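Local structure of KLLA0E08119p (Kluyveromyces lactis, 3VA7) at residues D941-Y946 with T1011-S1016; E948-E953 with V1144-L1149; R1005-G1010 with G1028-C1033. The protein probably carboxylates urea with ATP, bicarbonate and biotin, as the urea carboxylase part of a longer enzyme that probably also hydrolyses the urea-1-carboxylate formed. All blocks are in the same frame, centred on the assembly; numbering follows the deposited sequence.

How the contacts relate
Three contacts in one region illustrate how contact chemistry varies with place in the fold. Contacts 1 and 3 are buried in the carboxyltransferase part, whereas contact 2 is a surface contact between the end of a carboxyltransferase helix and the linker 1144-1149. Helix 937-949 serves contacts 1 and 2: its flank packs on a loop beside biotin in the first, and its C-terminal exit meets the linker in the second. Contacts 1 and 3 use consecutive pieces of the long loop between strands 997-1001 and 1024-1028, and Lys1012 CG comes 4.1 Å from Gly1028 CA. Aromatic rings and one hydroxyl bond dominate contact 1, guanidinium and amide bonds to backbone carbonyls contact 2, and glycine backbone, methionine and water contact 3.

Contact 1: D941-Y946 with T1011-S1016; sequences DCVTRY and TKYNPS. With BTI (5-(hexahydro-2-oxo-1H-thieno[3,4-D]imidazol-6-yl)pentanal), chain B.
Tyr946, on helix 937-949, faces Ser1016 of the irregular loop 1011-1016 with their CA atoms 8.9 Å apart, the nearest CA pair between the two segments, so side chains have to fill the gap. The main one is Tyr946 itself. Its CG stands anti to the backbone N (chi1 180°), which carries the ring off the helix and toward the loop. Tyr1013 comes from the loop in the opposite direction and lays its edge on that ring in a tilted T-shaped stack: the centroids are 4.8 Å apart, the planes are inclined at 62°, and Tyr1013 CD2 sits over the centre of one Tyr946 face. Beyond the stack, Tyr1013 OH reaches back to Val943 CG2 at 3.8 Å. Past the ring, Tyr946 OH donates a 2.6 Å hydrogen bond to Pro1015 O, lying in the carbonyl plane, while Pro1015 CD lies against the Tyr946 hydroxyl oxygen. The peptide bond before Pro1015 is cis, and the hydroxyl grips the chain just after this bend. With a phenylalanine in place of Tyr946, Pro1015 O would probably lose this donor, and the bend its hydroxyl tie to the helix. Further out, Arg1017 makes a cation-pi contact with Tyr1013, and Arg945 forms a salt bridge with Glu1199 in the biotin-carrier part. The bend leads directly into the ligand site, since Ser1016 OG lies 3.6 Å from C4 of the biotin group. The cis-proline loop thus contributes Ser1016 to the carboxyltransferase pocket that receives the biotin on Lys1202, with the helix packed behind the loop.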
loop_
_atom_site.group_PDB
_atom_site.type_symbol
_atom_site.label_atom_id
_atom_site.label_comp_id
_atom_site.label_asym_id
_atom_site.label_seq_id
_atom_site.Cartn_x
_atom_site.Cartn_y
_atom_site.Cartn_z
ATOM N N ASP A 941 14.800 -18.338 6.191
ATOM C CA ASP A 941 13.482 -18.975 6.216
ATOM C C ASP A 941 12.858 -19.051 4.822
ATOM O O ASP A 941 11.924 -19.860 4.604
ATOM C CB ASP A 941 12.519 -18.301 7.185
ATOM C CG ASP A 941 11.397 -19.231 7.623
ATOM O OD1 ASP A 941 11.643 -20.424 7.964
ATOM O OD2 ASP A 941 10.240 -18.807 7.659
ATOM N N CYS A 942 13.351 -18.200 3.888
ATOM C CA CYS A 942 12.748 -18.112 2.548
ATOM C C CYS A 942 13.177 -19.352 1.829
ATOM O O CYS A 942 12.401 -19.946 1.122
ATOM C CB CYS A 942 13.210 -16.877 1.759
ATOM S SG CYS A 942 12.424 -15.300 2.139
ATOM N N VAL A 943 14.420 -19.751 2.047
ATOM C CA VAL A 943 14.924 -20.997 1.492
ATOM C C VAL A 943 14.233 -22.182 2.159
ATOM O O VAL A 943 13.859 -23.154 1.481
ATOM C CB VAL A 943 16.448 -21.143 1.617
ATOM C CG1 VAL A 943 16.875 -22.387 0.896
ATOM C CG2 VAL A 943 17.194 -19.897 1.057
ATOM N N THR A 944 14.020 -22.114 3.466
ATOM C CA THR A 944 13.337 -23.195 4.125
ATOM C C THR A 944 11.969 -23.463 3.515
ATOM O O THR A 944 11.637 -24.580 3.165
ATOM C CB THR A 944 13.284 -23.008 5.668
ATOM O OG1 THR A 944 14.618 -23.203 6.187
ATOM C CG2 THR A 944 12.233 -23.995 6.321
ATOM N N ARG A 945 11.179 -22.435 3.394
ATOM C CA ARG A 945 9.877 -22.569 2.798
ATOM C C ARG A 945 10.005 -23.194 1.370
ATOM O O ARG A 945 9.184 -24.024 0.912
ATOM C CB ARG A 945 9.257 -21.176 2.749
ATOM C CG ARG A 945 8.184 -21.002 1.711
ATOM C CD ARG A 945 7.240 -19.786 2.002
ATOM N NE ARG A 945 6.132 -19.908 1.042
ATOM C CZ ARG A 945 5.024 -19.179 1.019
ATOM N NH1 ARG A 945 4.827 -18.181 1.893
ATOM N NH2 ARG A 945 4.138 -19.446 0.066
ATOM N N TYR A 946 11.060 -22.823 0.661
ATOM C CA TYR A 946 11.200 -23.355 -0.672
ATOM C C TYR A 946 11.519 -24.867 -0.604
ATOM O O TYR A 946 11.000 -25.667 -1.385
ATOM C CB TYR A 946 12.251 -22.550 -1.425
ATOM C CG TYR A 946 12.456 -23.034 -2.778
ATOM C CD1 TYR A 946 11.576 -22.665 -3.800
ATOM C CD2 TYR A 946 13.490 -23.933 -3.060
ATOM C CE1 TYR A 946 11.740 -23.170 -5.111
ATOM C CE2 TYR A 946 13.670 -24.438 -4.359
ATOM C CZ TYR A 946 12.790 -24.034 -5.369
ATOM O OH TYR A 946 12.977 -24.485 -6.658
ATOM N N THR A 1011 23.338 -19.695 -10.510
ATOM C CA THR A 1011 22.206 -20.097 -11.298
ATOM C C THR A 1011 20.983 -19.508 -10.608
ATOM O O THR A 1011 21.036 -19.132 -9.437
ATOM C CB THR A 1011 22.010 -21.643 -11.382
ATOM O OG1 THR A 1011 20.900 -21.926 -12.239
ATOM C CG2 THR A 1011 21.646 -22.273 -10.002
ATOM N N LYS A 1012 19.886 -19.435 -11.337
ATOM C CA LYS A 1012 18.649 -18.956 -10.796
ATOM C C LYS A 1012 17.869 -20.202 -10.465
ATOM O O LYS A 1012 18.198 -21.289 -10.974
ATOM C CB LYS A 1012 17.976 -18.085 -11.836
ATOM C CG LYS A 1012 18.695 -16.700 -11.977
ATOM C CD LYS A 1012 18.938 -16.330 -13.428
ATOM C CE LYS A 1012 19.365 -14.903 -13.557
ATOM N NZ LYS A 1012 19.575 -14.543 -14.958
ATOM N N TYR A 1013 16.886 -20.103 -9.584
ATOM C CA TYR A 1013 16.212 -21.309 -9.154
ATOM C C TYR A 1013 15.503 -22.052 -10.311
ATOM O O TYR A 1013 15.124 -21.452 -11.341
ATOM C CB TYR A 1013 15.201 -20.971 -8.059
ATOM C CG TYR A 1013 15.739 -20.809 -6.624
ATOM C CD1 TYR A 1013 17.018 -20.241 -6.353
ATOM C CD2 TYR A 1013 14.945 -21.177 -5.530
ATOM C CE1 TYR A 1013 17.480 -20.087 -5.047
ATOM C CE2 TYR A 1013 15.403 -21.006 -4.184
ATOM C CZ TYR A 1013 16.641 -20.471 -3.963
ATOM O OH TYR A 1013 17.044 -20.309 -2.668
ATOM N N ASN A 1014 15.354 -23.369 -10.143
ATOM C CA ASN A 1014 14.629 -24.197 -11.063
ATOM C C ASN A 1014 13.713 -25.142 -10.306
ATOM O O ASN A 1014 14.154 -26.193 -9.838
ATOM C CB ASN A 1014 15.624 -24.947 -11.946
ATOM C CG ASN A 1014 14.998 -26.133 -12.687
ATOM O OD1 ASN A 1014 15.653 -27.183 -12.861
ATOM N ND2 ASN A 1014 13.739 -26.009 -13.081
ATOM N N PRO A 1015 12.423 -24.800 -10.183
ATOM C CA PRO A 1015 11.720 -23.613 -10.654
ATOM C C PRO A 1015 11.872 -22.514 -9.625
ATOM O O PRO A 1015 12.386 -22.766 -8.532
ATOM C CB PRO A 1015 10.230 -24.065 -10.660
ATOM C CG PRO A 1015 10.117 -24.961 -9.553
ATOM C CD PRO A 1015 11.506 -25.680 -9.435
ATOM N N SER A 1016 11.361 -21.330 -9.926
ATOM C CA SER A 1016 11.485 -20.217 -8.996
ATOM C C SER A 1016 10.646 -20.382 -7.727
ATOM O O SER A 1016 9.685 -21.122 -7.702
ATOM C CB SER A 1016 11.175 -18.925 -9.738
ATOM O OG SER A 1016 9.960 -19.044 -10.472
HETATM C C11 BTI B . 4.102 -17.274 -9.936
HETATM O O11 BTI B . 4.932 -17.934 -9.237
HETATM C C10 BTI B . 4.487 -16.281 -11.074
HETATM C C9 BTI B . 6.004 -16.139 -11.171
HETATM C C8 BTI B . 6.533 -15.456 -12.425
HETATM C C7 BTI B . 8.010 -15.750 -12.758
HETATM C C2 BTI B . 8.979 -15.569 -11.609
HETATM S S1 BTI B . 8.979 -13.924 -10.958
HETATM C C6 BTI B . 10.603 -14.049 -10.297
HETATM C C5 BTI B . 11.360 -15.085 -11.099
HETATM N N3 BTI B . 12.126 -14.269 -12.005
HETATM C C3 BTI B . 11.684 -14.382 -13.230
HETATM O O3 BTI B . 12.242 -13.781 -14.261
HETATM N N2 BTI B . 10.655 -15.199 -13.314
HETATM C C4 BTI B . 10.411 -15.849 -12.032
#

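Contact 2: E948-E953 with V1144-L1149; sequences ETIRSE and VANAEL
Arg951 presents the end of its guanidinium to Val1144 O, and both terminal nitrogens bond to that single oxygen, NH1 at 3.2 Å and NH2 at 3.1 Å. The acceptor lies near the guanidinium plane, and NH1 meets it nearly along the C=O axis. A second link runs the other way: Asn1146 ND2 donates to Ile950 O at 3.0 Å with an N-H...O angle of 154°. Ile950 O is close to the amide plane of Asn1146, although the donor stands well above the carbonyl plane of Ile950. Between these bonds the two side chains slide past each other in opposite directions, their flat ends only 9° from parallel. Asn1146 OD1 rests against the aliphatic part of the arginine, 3.4 Å from Arg951 CD, and Asn1146 CA lies over a guanidinium face. The partners differ in backbone form. Ile950 is the first residue to leave helical geometry at the end of helix 937-949, whereas 1144-1149 keeps a polyproline II-like course, an extended linker between helix 1133-1142 and the biotin-carrier strands that begin at 1168-1171. What sets Arg951 for its task is partly its own segment: the side chain is extended from CG to NE, and NE donates to Glu953 O at 3.0 Å, again near the guanidinium plane. With donors engaged at the end and at NE, the flat group is hindered from turning. NH1 also makes a weak hydrogen bond to Asn1014 O in the cis-proline loop. Farther along the linker, Glu1148 forms a salt bridge with Lys708, and Leu1149 packs on Tyr695 and Ile705. Across the helix exit, Glu948 OE1 accepts from Trp1179 NE1 of the carrier part.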
loop_
_atom_site.group_PDB
_atom_site.type_symbol
_atom_site.label_atom_id
_atom_site.label_comp_id
_atom_site.label_asym_id
_atom_site.label_seq_id
_atom_site.Cartn_x
_atom_site.Cartn_y
_atom_site.Cartn_z
ATOM N N GLU A 948 10.531 -26.906 1.760
ATOM C CA GLU A 948 9.451 -27.697 2.260
ATOM C C GLU A 948 8.192 -27.589 1.405
ATOM O O GLU A 948 7.276 -28.414 1.545
ATOM C CB GLU A 948 9.278 -27.644 3.821
ATOM C CG GLU A 948 9.253 -26.289 4.425
ATOM C CD GLU A 948 9.391 -26.213 5.942
ATOM O OE1 GLU A 948 8.547 -25.476 6.498
ATOM O OE2 GLU A 948 10.341 -26.761 6.566
ATOM N N THR A 949 8.156 -26.649 0.441
ATOM C CA THR A 949 6.911 -26.496 -0.317
ATOM C C THR A 949 7.029 -26.862 -1.767
ATOM O O THR A 949 6.005 -27.062 -2.411
ATOM C CB THR A 949 6.342 -25.098 -0.257
ATOM O OG1 THR A 949 7.257 -24.223 -0.923
ATOM C CG2 THR A 949 6.112 -24.667 1.177
ATOM N N ILE A 950 8.251 -26.921 -2.295
ATOM C CA ILE A 950 8.411 -26.957 -3.768
ATOM C C ILE A 950 9.455 -27.933 -4.255
ATOM O O ILE A 950 9.136 -28.811 -5.046
ATOM C CB ILE A 950 8.725 -25.539 -4.367
ATOM C CG1 ILE A 950 7.504 -24.638 -4.252
ATOM C CG2 ILE A 950 9.263 -25.630 -5.823
ATOM C CD1 ILE A 950 7.704 -23.192 -4.876
ATOM N N ARG A 951 10.697 -27.734 -3.800
ATOM C CA ARG A 951 11.812 -28.575 -4.140
ATOM C C ARG A 951 12.744 -28.704 -2.938
ATOM O O ARG A 951 13.372 -27.708 -2.532
ATOM C CB ARG A 951 12.607 -27.969 -5.282
ATOM C CG ARG A 951 13.647 -28.938 -5.813
ATOM C CD ARG A 951 14.002 -28.615 -7.240
ATOM N NE ARG A 951 15.052 -29.505 -7.726
ATOM C CZ ARG A 951 15.400 -29.663 -9.000
ATOM N NH1 ARG A 951 14.760 -29.008 -9.959
ATOM N NH2 ARG A 951 16.378 -30.498 -9.324
ATOM N N SER A 952 12.879 -29.910 -2.390
ATOM C CA SER A 952 13.649 -30.071 -1.152
ATOM C C SER A 952 15.145 -30.371 -1.349
ATOM O O SER A 952 15.955 -30.228 -0.406
ATOM C CB SER A 952 13.005 -31.140 -0.268
ATOM O OG SER A 952 13.321 -32.432 -0.772
ATOM N N GLU A 953 15.498 -30.813 -2.562
ATOM C CA GLU A 953 16.919 -31.025 -2.933
ATOM C C GLU A 953 17.237 -30.440 -4.285
ATOM O O GLU A 953 16.447 -30.538 -5.247
ATOM C CB GLU A 953 17.290 -32.508 -2.914
ATOM C CG GLU A 953 17.075 -33.158 -1.534
ATOM C CD GLU A 953 17.423 -34.663 -1.550
ATOM O OE1 GLU A 953 16.682 -35.492 -2.192
ATOM O OE2 GLU A 953 18.450 -35.013 -0.910
ATOM N N VAL A 1144 18.295 -30.818 -14.040
ATOM C CA VAL A 1144 17.368 -31.948 -13.841
ATOM C C VAL A 1144 16.038 -31.318 -13.453
ATOM O O VAL A 1144 15.975 -30.646 -12.419
ATOM C CB VAL A 1144 17.833 -32.991 -12.721
ATOM C CG1 VAL A 1144 16.767 -34.060 -12.516
ATOM C CG2 VAL A 1144 19.214 -33.664 -13.015
ATOM N N ALA A 1145 14.997 -31.489 -14.283
ATOM C CA ALA A 1145 13.651 -30.991 -13.956
ATOM C C ALA A 1145 13.209 -31.511 -12.588
ATOM O O ALA A 1145 13.555 -32.620 -12.218
ATOM C CB ALA A 1145 12.636 -31.381 -15.023
ATOM N N ASN A 1146 12.478 -30.700 -11.829
ATOM C CA ASN A 1146 11.936 -31.127 -10.538
ATOM C C ASN A 1146 10.956 -32.303 -10.745
ATOM O O ASN A 1146 10.397 -32.456 -11.834
ATOM C CB ASN A 1146 11.251 -29.927 -9.858
ATOM C CG ASN A 1146 10.950 -30.156 -8.374
ATOM O OD1 ASN A 1146 11.591 -30.963 -7.707
ATOM N ND2 ASN A 1146 9.967 -29.430 -7.858
ATOM N N ALA A 1147 10.779 -33.139 -9.719
ATOM C CA ALA A 1147 9.866 -34.295 -9.754
ATOM C C ALA A 1147 8.426 -33.878 -10.015
ATOM O O ALA A 1147 7.995 -32.807 -9.579
ATOM C CB ALA A 1147 9.938 -35.081 -8.452
ATOM N N GLU A 1148 7.682 -34.725 -10.727
ATOM C CA GLU A 1148 6.268 -34.479 -10.973
ATOM C C GLU A 1148 5.576 -34.494 -9.639
ATOM O O GLU A 1148 5.908 -35.333 -8.807
ATOM C CB GLU A 1148 5.671 -35.580 -11.861
ATOM C CG GLU A 1148 6.223 -35.616 -13.309
ATOM C CD GLU A 1148 5.895 -34.346 -14.131
ATOM O OE1 GLU A 1148 4.690 -34.062 -14.363
ATOM O OE2 GLU A 1148 6.849 -33.653 -14.559
ATOM N N LEU A 1149 4.641 -33.572 -9.423
ATOM C CA LEU A 1149 3.804 -33.586 -8.224
ATOM C C LEU A 1149 3.184 -34.988 -8.041
ATOM O O LEU A 1149 3.039 -35.739 -9.022
ATOM C CB LEU A 1149 2.689 -32.524 -8.320
ATOM C CG LEU A 1149 2.885 -31.073 -8.824
ATOM C CD1 LEU A 1149 1.534 -30.430 -9.143
ATOM C CD2 LEU A 1149 3.673 -30.191 -7.851
#

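Contact 3: R1005-G1010 with G1028-C1033; sequences RHRYLG and GGMYMC
Met1030 packs alongside Arg1007, the two side chains pointing the same way. Arg1007 CB meets Met1030 CB at 3.8 Å. Farther out Met1030 SD lies 4.0 Å from Arg1007 CD, so the sulfur runs beside the aliphatic part of the arginine. Arg1007 CG is anti to its carbonyl carbon (chi1 -58°) and the chain stays extended to NE, which takes the charged end past the methionine to Pro1001, where NH2 donates to the carbonyl oxygen. Val1000 touches both side chains. Met1030 and Gly1029 form the corner of a type II' turn that closes the tight beta hairpin of strands 1024-1028 and 1031-1034. Positive phi at Gly1029, its first corner position, suits a residue without a side chain. Across from it Gly1010 also lacks one, and the CA atoms of Gly1010 and Gly1029 approach to 4.1 Å. Beside this glycine pair, Met1030 CA makes a C-H...O contact of 3.5 Å with Tyr1008 O. A water accepts from Tyr1008 N at 2.9 Å, donates to His1006 O, and reaches Met1030 O through a weak bond. Beyond the two segments, the backbones of Met1030 and Gly1010 bond to Glu718 and Leu721, and down the hairpin strand Cys1033 touches the bound urea.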
loop_
_atom_site.group_PDB
_atom_site.type_symbol
_atom_site.label_atom_id
_atom_site.label_comp_id
_atom_site.label_asym_id
_atom_site.label_seq_id
_atom_site.Cartn_x
_atom_site.Cartn_y
_atom_site.Cartn_z
ATOM N N ARG A 1005 36.333 -9.405 -11.059
ATOM C CA ARG A 1005 36.688 -10.472 -10.093
ATOM C C ARG A 1005 35.593 -10.620 -9.037
ATOM O O ARG A 1005 35.780 -11.357 -8.064
ATOM C CB ARG A 1005 38.029 -10.140 -9.370
ATOM C CG ARG A 1005 39.145 -9.747 -10.331
ATOM C CD ARG A 1005 40.313 -9.014 -9.687
ATOM N NE ARG A 1005 40.067 -7.607 -9.345
ATOM C CZ ARG A 1005 41.034 -6.764 -8.943
ATOM N NH1 ARG A 1005 42.309 -7.194 -8.847
ATOM N NH2 ARG A 1005 40.755 -5.501 -8.623
ATOM N N HIS A 1006 34.482 -9.880 -9.160
ATOM C CA HIS A 1006 33.437 -10.029 -8.174
ATOM C C HIS A 1006 32.290 -10.768 -8.763
ATOM O O HIS A 1006 31.216 -10.866 -8.168
ATOM C CB HIS A 1006 33.009 -8.699 -7.618
ATOM C CG HIS A 1006 33.935 -8.181 -6.579
ATOM N ND1 HIS A 1006 33.991 -6.850 -6.223
ATOM C CD2 HIS A 1006 34.857 -8.818 -5.823
ATOM C CE1 HIS A 1006 34.901 -6.689 -5.290
ATOM N NE2 HIS A 1006 35.443 -7.869 -5.027
ATOM N N ARG A 1007 32.521 -11.323 -9.942
ATOM C CA ARG A 1007 31.429 -11.902 -10.685
ATOM C C ARG A 1007 31.603 -13.366 -10.592
ATOM O O ARG A 1007 32.546 -13.900 -11.140
ATOM C CB ARG A 1007 31.403 -11.424 -12.135
ATOM C CG ARG A 1007 31.290 -9.952 -12.218
ATOM C CD ARG A 1007 31.547 -9.411 -13.589
ATOM N NE ARG A 1007 31.515 -7.956 -13.543
ATOM C CZ ARG A 1007 31.834 -7.154 -14.568
ATOM N NH1 ARG A 1007 32.195 -7.664 -15.737
ATOM N NH2 ARG A 1007 31.807 -5.818 -14.406
ATOM N N TYR A 1008 30.657 -13.990 -9.902
ATOM C CA TYR A 1008 30.672 -15.384 -9.535
ATOM C C TYR A 1008 29.705 -16.179 -10.395
ATOM O O TYR A 1008 28.624 -15.677 -10.796
ATOM C CB TYR A 1008 30.255 -15.445 -8.072
ATOM C CG TYR A 1008 31.321 -14.875 -7.116
ATOM C CD1 TYR A 1008 32.665 -14.859 -7.498
ATOM C CD2 TYR A 1008 30.996 -14.430 -5.818
ATOM C CE1 TYR A 1008 33.659 -14.390 -6.669
ATOM C CE2 TYR A 1008 32.006 -13.971 -4.932
ATOM C CZ TYR A 1008 33.348 -13.946 -5.377
ATOM O OH TYR A 1008 34.424 -13.502 -4.580
ATOM N N LEU A 1009 30.075 -17.419 -10.714
ATOM C CA LEU A 1009 29.125 -18.319 -11.342
ATOM C C LEU A 1009 27.944 -18.606 -10.391
ATOM O O LEU A 1009 28.021 -18.355 -9.184
ATOM C CB LEU A 1009 29.829 -19.597 -11.674
ATOM C CG LEU A 1009 30.948 -19.663 -12.726
ATOM C CD1 LEU A 1009 31.313 -21.133 -12.895
ATOM C CD2 LEU A 1009 30.484 -19.070 -14.094
ATOM N N GLY A 1010 26.859 -19.153 -10.905
ATOM C CA GLY A 1010 25.677 -19.349 -10.076
ATOM C C GLY A 1010 24.576 -19.897 -10.926
ATOM O O GLY A 1010 24.848 -20.499 -11.973
ATOM N N GLY A 1028 22.080 -13.881 -8.768
ATOM C CA GLY A 1028 21.563 -14.714 -9.864
ATOM C C GLY A 1028 22.598 -14.727 -10.941
ATOM O O GLY A 1028 22.807 -13.692 -11.641
ATOM N N GLY A 1029 23.258 -15.876 -11.083
ATOM C CA GLY A 1029 24.466 -15.939 -11.921
ATOM C C GLY A 1029 25.411 -14.887 -11.368
ATOM O O GLY A 1029 25.706 -14.886 -10.169
ATOM N N MET A 1030 25.855 -13.950 -12.194
ATOM C CA MET A 1030 26.720 -12.870 -11.650
ATOM C C MET A 1030 25.987 -11.597 -11.177
ATOM O O MET A 1030 26.633 -10.653 -10.712
ATOM C CB MET A 1030 27.794 -12.504 -12.645
ATOM C CG MET A 1030 27.449 -11.357 -13.541
ATOM S SD MET A 1030 28.418 -11.461 -15.066
ATOM C CE MET A 1030 28.053 -9.883 -15.853
ATOM N N TYR A 1031 24.655 -11.590 -11.255
ATOM C CA TYR A 1031 23.914 -10.370 -10.999
ATOM C C TYR A 1031 23.406 -10.326 -9.580
ATOM O O TYR A 1031 23.183 -11.361 -8.953
ATOM C CB TYR A 1031 22.757 -10.139 -12.028
ATOM C CG TYR A 1031 23.242 -9.987 -13.469
ATOM C CD1 TYR A 1031 23.098 -11.051 -14.379
ATOM C CD2 TYR A 1031 23.905 -8.836 -13.897
ATOM C CE1 TYR A 1031 23.539 -10.958 -15.653
ATOM C CE2 TYR A 1031 24.384 -8.723 -15.220
ATOM C CZ TYR A 1031 24.197 -9.790 -16.094
ATOM O OH TYR A 1031 24.667 -9.768 -17.412
ATOM N N MET A 1032 23.213 -9.100 -9.098
ATOM C CA MET A 1032 22.706 -8.848 -7.777
ATOM C C MET A 1032 21.354 -8.169 -7.840
ATOM O O MET A 1032 21.157 -7.281 -8.653
ATOM C CB MET A 1032 23.677 -7.944 -7.057
ATOM C CG MET A 1032 23.213 -7.646 -5.670
ATOM S SD MET A 1032 22.436 -6.032 -5.535
ATOM C CE MET A 1032 21.061 -6.582 -4.674
ATOM N N CYS A 1033 20.427 -8.560 -6.964
ATOM C CA CYS A 1033 19.132 -7.865 -6.840
ATOM C C CYS A 1033 18.746 -7.626 -5.382
ATOM O O CYS A 1033 19.233 -8.315 -4.478
ATOM C CB CYS A 1033 18.022 -8.637 -7.519
ATOM S SG CYS A 1033 17.408 -10.032 -6.560
HETATM O O HOH W 1 29.100 -11.876 -8.756
HETATM O O HOH W 2 26.248 -16.705 -8.075
#